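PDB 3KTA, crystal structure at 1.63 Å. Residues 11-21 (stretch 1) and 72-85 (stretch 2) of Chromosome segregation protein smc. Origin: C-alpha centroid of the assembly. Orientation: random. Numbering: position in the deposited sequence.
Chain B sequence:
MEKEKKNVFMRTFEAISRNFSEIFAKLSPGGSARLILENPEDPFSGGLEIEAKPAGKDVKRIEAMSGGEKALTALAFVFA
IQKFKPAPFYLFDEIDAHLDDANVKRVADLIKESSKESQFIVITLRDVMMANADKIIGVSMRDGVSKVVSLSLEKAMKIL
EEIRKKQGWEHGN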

# COMPACT_ATOMS: atom_id res chain seq x y z
N ARG B 11 4.04 -2.82 25.80
CA ARG B 11 4.17 -4.16 25.23
C ARG B 11 4.21 -4.05 23.70
O ARG B 11 5.02 -4.70 23.03
CB ARG B 11 3.00 -5.06 25.67
CG ARG B 11 3.14 -6.52 25.24
CD ARG B 11 1.97 -7.37 25.75
NE ARG B 11 0.67 -6.87 25.29
N THR B 12 3.36 -3.19 23.16
CA THR B 12 3.32 -2.99 21.72
C THR B 12 4.60 -2.30 21.25
O THR B 12 5.21 -2.73 20.28
CB THR B 12 2.09 -2.17 21.31
OG1 THR B 12 0.91 -2.91 21.63
CG2 THR B 12 2.13 -1.89 19.82
N PHE B 13 4.99 -1.24 21.95
CA PHE B 13 6.21 -0.54 21.58
C PHE B 13 7.46 -1.44 21.60
O PHE B 13 8.26 -1.41 20.66
CB PHE B 13 6.47 0.70 22.44
CG PHE B 13 7.80 1.33 22.15
CD1 PHE B 13 7.98 2.13 21.02
CD2 PHE B 13 8.89 1.08 22.98
CE1 PHE B 13 9.22 2.67 20.74
CE2 PHE B 13 10.13 1.63 22.71
CZ PHE B 13 10.30 2.43 21.59
N GLU B 14 7.63 -2.24 22.65
CA GLU B 14 8.86 -3.05 22.73
C GLU B 14 8.88 -4.09 21.62
O GLU B 14 9.94 -4.41 21.10
CB GLU B 14 9.03 -3.72 24.09
CG GLU B 14 9.29 -2.73 25.24
CD GLU B 14 10.54 -1.88 25.05
OE1 GLU B 14 11.43 -2.25 24.26
OE2 GLU B 14 10.64 -0.82 25.71
N ALA B 15 7.71 -4.61 21.27
CA ALA B 15 7.62 -5.60 20.19
C ALA B 15 8.01 -4.98 18.86
O ALA B 15 8.87 -5.50 18.15
CB ALA B 15 6.22 -6.19 20.13
N ILE B 16 7.39 -3.85 18.54
CA ILE B 16 7.71 -3.14 17.30
C ILE B 16 9.16 -2.61 17.25
O ILE B 16 9.81 -2.67 16.21
CB ILE B 16 6.66 -2.04 17.01
CG1 ILE B 16 5.31 -2.73 16.76
CG2 ILE B 16 7.06 -1.22 15.80
CD1 ILE B 16 4.12 -1.79 16.69
N SER B 17 9.66 -2.11 18.39
CA SER B 17 11.02 -1.61 18.48
C SER B 17 12.01 -2.72 18.16
O SER B 17 12.95 -2.52 17.38
CB SER B 17 11.27 -1.05 19.89
OG SER B 17 12.59 -0.57 20.02
N ARG B 18 11.81 -3.89 18.76
CA ARG B 18 12.74 -5.01 18.52
C ARG B 18 12.63 -5.46 17.06
O ARG B 18 13.66 -5.68 16.39
CB ARG B 18 12.46 -6.17 19.48
CG ARG B 18 13.35 -7.39 19.19
CD ARG B 18 13.20 -8.47 20.25
N ASN B 19 11.40 -5.54 16.56
CA ASN B 19 11.18 -5.88 15.15
C ASN B 19 11.93 -4.92 14.23
O ASN B 19 12.57 -5.33 13.25
CB ASN B 19 9.68 -5.84 14.80
CG ASN B 19 8.87 -6.98 15.44
OD1 ASN B 19 9.42 -7.93 16.00
ND2 ASN B 19 7.55 -6.87 15.36
N PHE B 20 11.82 -3.62 14.52
CA PHE B 20 12.41 -2.61 13.67
C PHE B 20 13.92 -2.75 13.60
O PHE B 20 14.53 -2.70 12.53
CB PHE B 20 12.03 -1.22 14.18
CG PHE B 20 12.75 -0.10 13.47
CD1 PHE B 20 12.35 0.33 12.20
CD2 PHE B 20 13.80 0.56 14.09
CE1 PHE B 20 13.00 1.36 11.56
CE2 PHE B 20 14.47 1.60 13.45
CZ PHE B 20 14.06 2.00 12.19
N SER B 21 14.54 -2.92 14.77
CA SER B 21 15.99 -3.10 14.81
C SER B 21 16.43 -4.34 14.02
O SER B 21 17.37 -4.27 13.23
CB SER B 21 16.48 -3.14 16.26
OG SER B 21 16.30 -1.87 16.87
N LEU B 72 14.65 2.64 2.92
CA LEU B 72 14.93 1.45 3.72
C LEU B 72 14.52 1.63 5.17
O LEU B 72 14.01 0.71 5.80
CB LEU B 72 16.39 1.06 3.64
CG LEU B 72 16.79 0.44 2.31
CD1 LEU B 72 18.28 0.10 2.31
CD2 LEU B 72 15.94 -0.79 2.00
N THR B 73 14.74 2.83 5.70
CA THR B 73 14.37 3.12 7.07
C THR B 73 12.85 3.05 7.24
O THR B 73 12.34 2.45 8.19
CB THR B 73 14.91 4.50 7.49
OG1 THR B 73 16.34 4.50 7.37
CG2 THR B 73 14.55 4.80 8.93
N ALA B 74 12.13 3.67 6.30
CA ALA B 74 10.67 3.67 6.27
C ALA B 74 10.13 2.25 6.12
O ALA B 74 9.16 1.87 6.78
CB ALA B 74 10.15 4.54 5.14
N LEU B 75 10.76 1.47 5.24
CA LEU B 75 10.31 0.10 5.02
C LEU B 75 10.50 -0.77 6.27
O LEU B 75 9.64 -1.58 6.62
CB LEU B 75 11.00 -0.52 3.81
CG LEU B 75 10.44 -0.00 2.49
CD1 LEU B 75 11.36 -0.33 1.33
CD2 LEU B 75 9.04 -0.57 2.24
N ALA B 76 11.62 -0.58 6.95
CA ALA B 76 11.86 -1.33 8.18
C ALA B 76 10.79 -1.02 9.20
O ALA B 76 10.35 -1.89 9.94
CB ALA B 76 13.25 -1.02 8.73
N PHE B 77 10.33 0.23 9.23
CA PHE B 77 9.28 0.62 10.15
C PHE B 77 7.93 -0.03 9.81
O PHE B 77 7.24 -0.57 10.67
CB PHE B 77 9.17 2.15 10.18
CG PHE B 77 8.20 2.67 11.18
CD1 PHE B 77 8.41 2.50 12.54
CD2 PHE B 77 7.08 3.37 10.76
CE1 PHE B 77 7.52 2.99 13.46
CE2 PHE B 77 6.17 3.86 11.69
CZ PHE B 77 6.40 3.68 13.05
N VAL B 78 7.56 0.03 8.54
CA VAL B 78 6.29 -0.55 8.09
C VAL B 78 6.27 -2.05 8.41
O VAL B 78 5.29 -2.58 8.95
CB VAL B 78 6.11 -0.37 6.57
CG1 VAL B 78 4.91 -1.22 6.06
CG2 VAL B 78 5.91 1.10 6.24
N PHE B 79 7.36 -2.72 8.07
CA PHE B 79 7.45 -4.16 8.31
C PHE B 79 7.56 -4.55 9.78
O PHE B 79 7.14 -5.65 10.15
CB PHE B 79 8.54 -4.78 7.43
CG PHE B 79 8.08 -4.99 6.01
CD1 PHE B 79 7.39 -6.14 5.66
CD2 PHE B 79 8.24 -4.01 5.06
CE1 PHE B 79 6.93 -6.35 4.38
CE2 PHE B 79 7.77 -4.20 3.76
CZ PHE B 79 7.11 -5.38 3.42
N ALA B 80 8.08 -3.65 10.62
CA ALA B 80 8.14 -3.87 12.07
C ALA B 80 6.72 -3.92 12.64
O ALA B 80 6.40 -4.75 13.49
CB ALA B 80 8.97 -2.75 12.76
N ILE B 81 5.88 -3.01 12.15
CA ILE B 81 4.48 -3.03 12.52
C ILE B 81 3.80 -4.30 11.97
O ILE B 81 3.06 -4.97 12.68
CB ILE B 81 3.76 -1.77 11.98
CG1 ILE B 81 4.40 -0.53 12.60
CG2 ILE B 81 2.28 -1.82 12.33
CD1 ILE B 81 3.88 0.79 12.00
N GLN B 82 4.05 -4.60 10.70
CA GLN B 82 3.38 -5.73 10.06
C GLN B 82 3.65 -7.02 10.82
O GLN B 82 2.77 -7.86 10.97
CB GLN B 82 3.84 -5.86 8.60
CG GLN B 82 3.01 -6.86 7.78
CD GLN B 82 3.50 -8.28 7.90
OE1 GLN B 82 4.64 -8.54 8.31
NE2 GLN B 82 2.64 -9.22 7.52
N LYS B 83 4.89 -7.19 11.29
CA LYS B 83 5.26 -8.42 11.99
C LYS B 83 4.47 -8.55 13.29
O LYS B 83 4.04 -9.65 13.66
CB LYS B 83 6.78 -8.46 12.25
CG LYS B 83 7.23 -9.67 13.08
CD LYS B 83 8.75 -9.83 13.06
CE LYS B 83 9.23 -10.96 13.99
NZ LYS B 83 8.83 -10.69 15.41
N PHE B 84 4.26 -7.42 13.97
CA PHE B 84 3.53 -7.42 15.23
C PHE B 84 2.02 -7.60 15.03
O PHE B 84 1.37 -8.34 15.78
CB PHE B 84 3.78 -6.13 16.00
CG PHE B 84 2.93 -5.99 17.23
CD1 PHE B 84 3.22 -6.74 18.36
CD2 PHE B 84 1.84 -5.15 17.24
CE1 PHE B 84 2.44 -6.63 19.50
CE2 PHE B 84 1.04 -5.03 18.37
CZ PHE B 84 1.35 -5.77 19.50
N LYS B 85 1.48 -6.90 14.04
CA LYS B 85 0.07 -6.96 13.75
C LYS B 85 -0.17 -6.93 12.24
O LYS B 85 -0.28 -5.86 11.65
CB LYS B 85 -0.65 -5.78 14.41
CG LYS B 85 -2.15 -5.78 14.19
CD LYS B 85 -2.84 -4.59 14.85
O HOH W 1 6.22 -9.02 16.84

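The most unusual feature of this contact is Asn-19, a buried polar residue whose amide bridges the helices through both of its ends, among largely apolar contacts. Its two amide ends are both engaged: ND2 donates to the backbone oxygen O of Ala-80 at 3.1 Å with an N-H...acceptor angle of 165°, and OD1 accepts from NZ of Lys-83 at 2.9 Å. The same oxygen, Ala-80 O, also receives a weak backbone hydrogen bond from Phe-84 N at 3.5 Å, near the end of the helix, before Lys-85 leaves helical phi/psi. A water joins the group, accepting from Asn-19 ND2 at 2.9 Å and, weakly, from Lys-83 NZ at 3.4 Å. Lys-83 reaches this site with chi1 to chi3 all t and a final turn to m at chi4, so its exposed side chain brings the amine to a buried amide.

The helices run at 133° between their N-to-C directions, and their axes approach to 8.0 Å. Such closeness is accommodated by alanine. Phe-20 and Ala-80 form the backbone register, their CA atoms 4.7 Å apart, and Ala-80 CB points toward the other helix, lying 3.5 Å from Phe-20 N and 3.6 Å from Ile-16 O. With one methyl as its side chain, Ala-80 also packs its CB 3.7 Å from Phe-20 CB and 3.9 Å from Ile-16 CG2.

Two phenylalanines, one from each helix, act as knobs, each with chi1 in the t well. The CA-to-CB bond of Phe-20 points sideways, but the end of its side chain comes nearer the second helix, among Thr-73, Ala-76, Phe-77 and Ala-80. The ring presents its edge to the backbone there: CE1 lies 3.6 Å from Thr-73 O, and CD1 is 3.6 Å from Phe-77 N. The small Ala-76 leaves room for this approach, its CB 3.7 Å from Phe-20 CE1.

Phe-84 answers from the second helix, its CA-to-CB bond directed toward the first and its side chain set among Thr-12, Ala-15, Ile-16 and Asn-19. Ala-15 CB comes within 3.5 Å of Phe-84 CD1, and Thr-12 OG1 within 3.6 Å of Phe-84 CZ. Ile-16 links this site to Ala-80: its CG1 packs 3.8 Å from Phe-84 CB, while its CG2 also meets Ile-81 CG1 at 4.2 Å.

Together the stretches bury 585 Å², summed over both sides, with Phe-20 and Phe-84 the two most extensively covered residues.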